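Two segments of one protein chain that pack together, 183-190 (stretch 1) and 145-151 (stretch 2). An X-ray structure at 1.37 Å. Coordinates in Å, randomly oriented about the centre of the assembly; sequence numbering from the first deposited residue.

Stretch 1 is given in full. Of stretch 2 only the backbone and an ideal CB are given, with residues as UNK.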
# COMPACT_ATOMS: atom_id res chain seq x y z
N ALA A 183 -13.77 -4.32 -20.82
CA ALA A 183 -13.41 -4.52 -22.22
C ALA A 183 -11.92 -4.72 -22.38
O ALA A 183 -11.49 -5.61 -23.13
CB ALA A 183 -13.93 -3.31 -23.07
N TYR A 184 -11.11 -3.94 -21.64
CA TYR A 184 -9.67 -4.14 -21.66
C TYR A 184 -9.30 -5.52 -21.22
O TYR A 184 -8.51 -6.22 -21.85
CB TYR A 184 -8.97 -3.07 -20.83
CG TYR A 184 -7.48 -3.17 -20.86
CD1 TYR A 184 -6.80 -3.94 -19.94
CD2 TYR A 184 -6.74 -2.53 -21.84
CE1 TYR A 184 -5.42 -4.09 -20.02
CE2 TYR A 184 -5.36 -2.62 -21.86
CZ TYR A 184 -4.71 -3.42 -20.96
OH TYR A 184 -3.34 -3.53 -21.00
N ALA A 185 -9.86 -5.92 -20.09
CA ALA A 185 -9.59 -7.21 -19.52
C ALA A 185 -9.97 -8.34 -20.46
O ALA A 185 -9.20 -9.29 -20.60
CB ALA A 185 -10.29 -7.37 -18.20
N ARG A 186 -11.15 -8.28 -21.06
CA ARG A 186 -11.53 -9.30 -22.02
C ARG A 186 -10.56 -9.38 -23.22
O ARG A 186 -10.21 -10.45 -23.68
CB ARG A 186 -12.97 -9.11 -22.55
CG ARG A 186 -14.08 -9.37 -21.53
CD ARG A 186 -15.46 -9.39 -22.17
NE ARG A 186 -15.76 -8.07 -22.79
CZ ARG A 186 -16.22 -6.99 -22.15
NH1 ARG A 186 -16.48 -7.02 -20.85
NH2 ARG A 186 -16.43 -5.87 -22.82
N ALA A 187 -10.13 -8.23 -23.73
CA ALA A 187 -9.19 -8.21 -24.87
C ALA A 187 -7.83 -8.79 -24.44
O ALA A 187 -7.19 -9.53 -25.15
CB ALA A 187 -9.04 -6.78 -25.39
N LEU A 188 -7.41 -8.50 -23.20
CA LEU A 188 -6.16 -9.03 -22.67
C LEU A 188 -6.23 -10.53 -22.58
O LEU A 188 -5.29 -11.24 -22.96
CB LEU A 188 -5.89 -8.42 -21.28
CG LEU A 188 -4.52 -8.65 -20.64
CD1 LEU A 188 -3.42 -7.83 -21.37
CD2 LEU A 188 -4.56 -8.32 -19.16
N VAL A 189 -7.36 -11.05 -22.07
CA VAL A 189 -7.52 -12.49 -21.92
C VAL A 189 -7.62 -13.18 -23.29
O VAL A 189 -7.05 -14.23 -23.49
CB VAL A 189 -8.75 -12.76 -21.01
CG1 VAL A 189 -9.16 -14.23 -21.03
CG2 VAL A 189 -8.44 -12.28 -19.57
N ASP A 190 -8.32 -12.55 -24.25
CA ASP A 190 -8.35 -13.08 -25.60
C ASP A 190 -6.94 -13.27 -26.14
O ASP A 190 -6.62 -14.28 -26.74
CB ASP A 190 -9.09 -12.13 -26.58
CG ASP A 190 -10.61 -12.12 -26.40
OD1 ASP A 190 -11.18 -13.02 -25.73
OD2 ASP A 190 -11.25 -11.17 -26.94
N UNK A 145 -4.44 -9.11 -11.21
CA UNK A 145 -3.83 -10.41 -11.44
C UNK A 145 -3.82 -10.81 -12.91
O UNK A 145 -2.97 -11.59 -13.33
CB UNK A 145 -4.56 -11.48 -10.62
N UNK A 146 -4.80 -10.36 -13.67
CA UNK A 146 -4.81 -10.59 -15.12
C UNK A 146 -3.63 -9.92 -15.80
O UNK A 146 -2.93 -10.52 -16.64
CB UNK A 146 -6.12 -10.08 -15.73
N UNK A 147 -3.38 -8.68 -15.40
CA UNK A 147 -2.19 -7.97 -15.86
C UNK A 147 -0.93 -8.75 -15.58
O UNK A 147 -0.05 -8.89 -16.44
CB UNK A 147 -2.10 -6.59 -15.20
N UNK A 148 -0.84 -9.27 -14.37
CA UNK A 148 0.39 -10.00 -13.98
C UNK A 148 0.52 -11.34 -14.69
O UNK A 148 1.61 -11.67 -15.16
CB UNK A 148 0.41 -10.23 -12.47
N UNK A 149 -0.59 -12.07 -14.87
CA UNK A 149 -0.53 -13.31 -15.57
C UNK A 149 -0.12 -13.08 -17.02
O UNK A 149 0.60 -13.87 -17.62
CB UNK A 149 -1.88 -14.03 -15.49
N UNK A 150 -0.54 -11.96 -17.61
CA UNK A 150 -0.15 -11.68 -18.99
C UNK A 150 1.37 -11.44 -19.05
O UNK A 150 2.08 -11.98 -19.89
CB UNK A 150 -0.91 -10.47 -19.53
N UNK A 151 1.89 -10.66 -18.11
CA UNK A 151 3.32 -10.37 -18.07
C UNK A 151 4.19 -11.60 -17.83
O UNK A 151 5.29 -11.68 -18.33
CB UNK A 151 3.60 -9.34 -16.98

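The two segments are helices whose N-to-C directions differ by 24°, with axes 10.4 Å apart at closest approach. That spacing leaves room for side chains between them, and stretch 1 offers mainly apolar atoms there, centred on Leu 188.

Position 145 has phi/psi of -65/-30, and nothing of stretch 1 lies within 5.5 Å of its ideal CB. Stretch 1 therefore sets no preference. The phi would admit proline, as it would most residues; the deposited residue is Pro 145, which makes no contact across the pair.

At position 146 CA-to-CB points toward stretch 1. The ideal CB lies 4.2 Å from Leu 188 CD2 and 5.0 Å from Val 189 CG2. The CA of 146 lies 7.3 Å from the CA of Ala 185, its nearest CA neighbour in stretch 1. With methyl groups on offer and no side-chain polar partner close by, a medium-sized aliphatic such as leucine, isoleucine, valine or methionine would suit. It is Leu 146, with chi1 m and chi2 t. Its CD1 reaches Ala 185 CB at 4.0 Å and Val 189 CG2 at 4.2 Å, while its CB packs on Leu 188 CD2 at 4.2 Å.

Position 147 points sideways, its ideal CB 5.0 Å from Leu 188 CD2. A short side chain would leave the Tyr 184 ring untouched from this side; a longer apolar one, leucine or methionine, could bend back to reach it. Leu 147 does so in the m, t rotamer: its CD2 sits 4.0 Å from Leu 188 CD2 and 3.9 Å from Tyr 184 CE1, at the edge of the tyrosine ring and near its plane.

Position 148 points away, so many residues would fit; His 148 makes its hydrogen bond elsewhere in the structure.

Position 149 points sideways with no atom of stretch 1 within 5.5 Å of its ideal CB, which leaves the choice open. Asn 149 likewise bonds elsewhere.

Position 150 points toward stretch 1, its ideal CB 4.1 Å from Leu 188 CD1. A methyl so close favours an apolar side chain: leucine or methionine could pack against it, and an aromatic could present a ring face. Phe 150, chi1 t, takes the last course. Leu 188 CD1 lies 3.8 Å from the ring centroid, 19° off the normal, a CH-pi contact over one face; Leu 188 CD1 and Phe 150 CD1 approach to 3.6 Å.

Position 151 points sideways and its ideal CB meets nothing within 5.5 Å, so polar or charged residues are as acceptable as others. The side chain of Glu 151 curls so that its end comes nearer, but its closest approach, Glu 151 OE2 to Leu 188 CD1, is 6.2 Å, too far for contact.

Stretch 2, residues 145-151: PLLHNFE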
# COMPACT_ATOMS: atom_id res chain seq x y z
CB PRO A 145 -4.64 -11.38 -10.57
CG PRO A 145 -5.34 -10.51 -9.65
CD PRO A 145 -5.50 -9.17 -10.19
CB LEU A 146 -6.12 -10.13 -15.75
CG LEU A 146 -7.40 -10.73 -15.18
CD1 LEU A 146 -8.64 -10.15 -15.91
CD2 LEU A 146 -7.41 -12.24 -15.19
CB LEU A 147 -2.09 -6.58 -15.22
CG LEU A 147 -3.23 -5.57 -15.48
CD1 LEU A 147 -2.99 -4.26 -14.72
CD2 LEU A 147 -3.39 -5.25 -16.92
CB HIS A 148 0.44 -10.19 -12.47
CG HIS A 148 0.93 -8.97 -11.75
ND1 HIS A 148 1.98 -9.04 -10.89
CD2 HIS A 148 0.55 -7.66 -11.80
CE1 HIS A 148 2.25 -7.81 -10.45
NE2 HIS A 148 1.40 -6.96 -11.00
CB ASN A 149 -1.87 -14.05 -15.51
CG ASN A 149 -1.85 -15.25 -14.63
OD1 ASN A 149 -1.01 -16.13 -14.75
ND2 ASN A 149 -2.87 -15.35 -13.78
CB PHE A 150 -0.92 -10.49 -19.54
CG PHE A 150 -0.78 -10.32 -21.02
CD1 PHE A 150 -1.66 -10.96 -21.87
CD2 PHE A 150 0.20 -9.52 -21.55
CE1 PHE A 150 -1.53 -10.83 -23.22
CE2 PHE A 150 0.36 -9.39 -22.94
CZ PHE A 150 -0.53 -10.03 -23.77
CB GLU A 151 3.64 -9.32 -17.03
CG GLU A 151 3.06 -7.91 -17.35
CD GLU A 151 3.40 -7.37 -18.72
OE1 GLU A 151 4.61 -7.17 -18.93
OE2 GLU A 151 2.46 -7.19 -19.55
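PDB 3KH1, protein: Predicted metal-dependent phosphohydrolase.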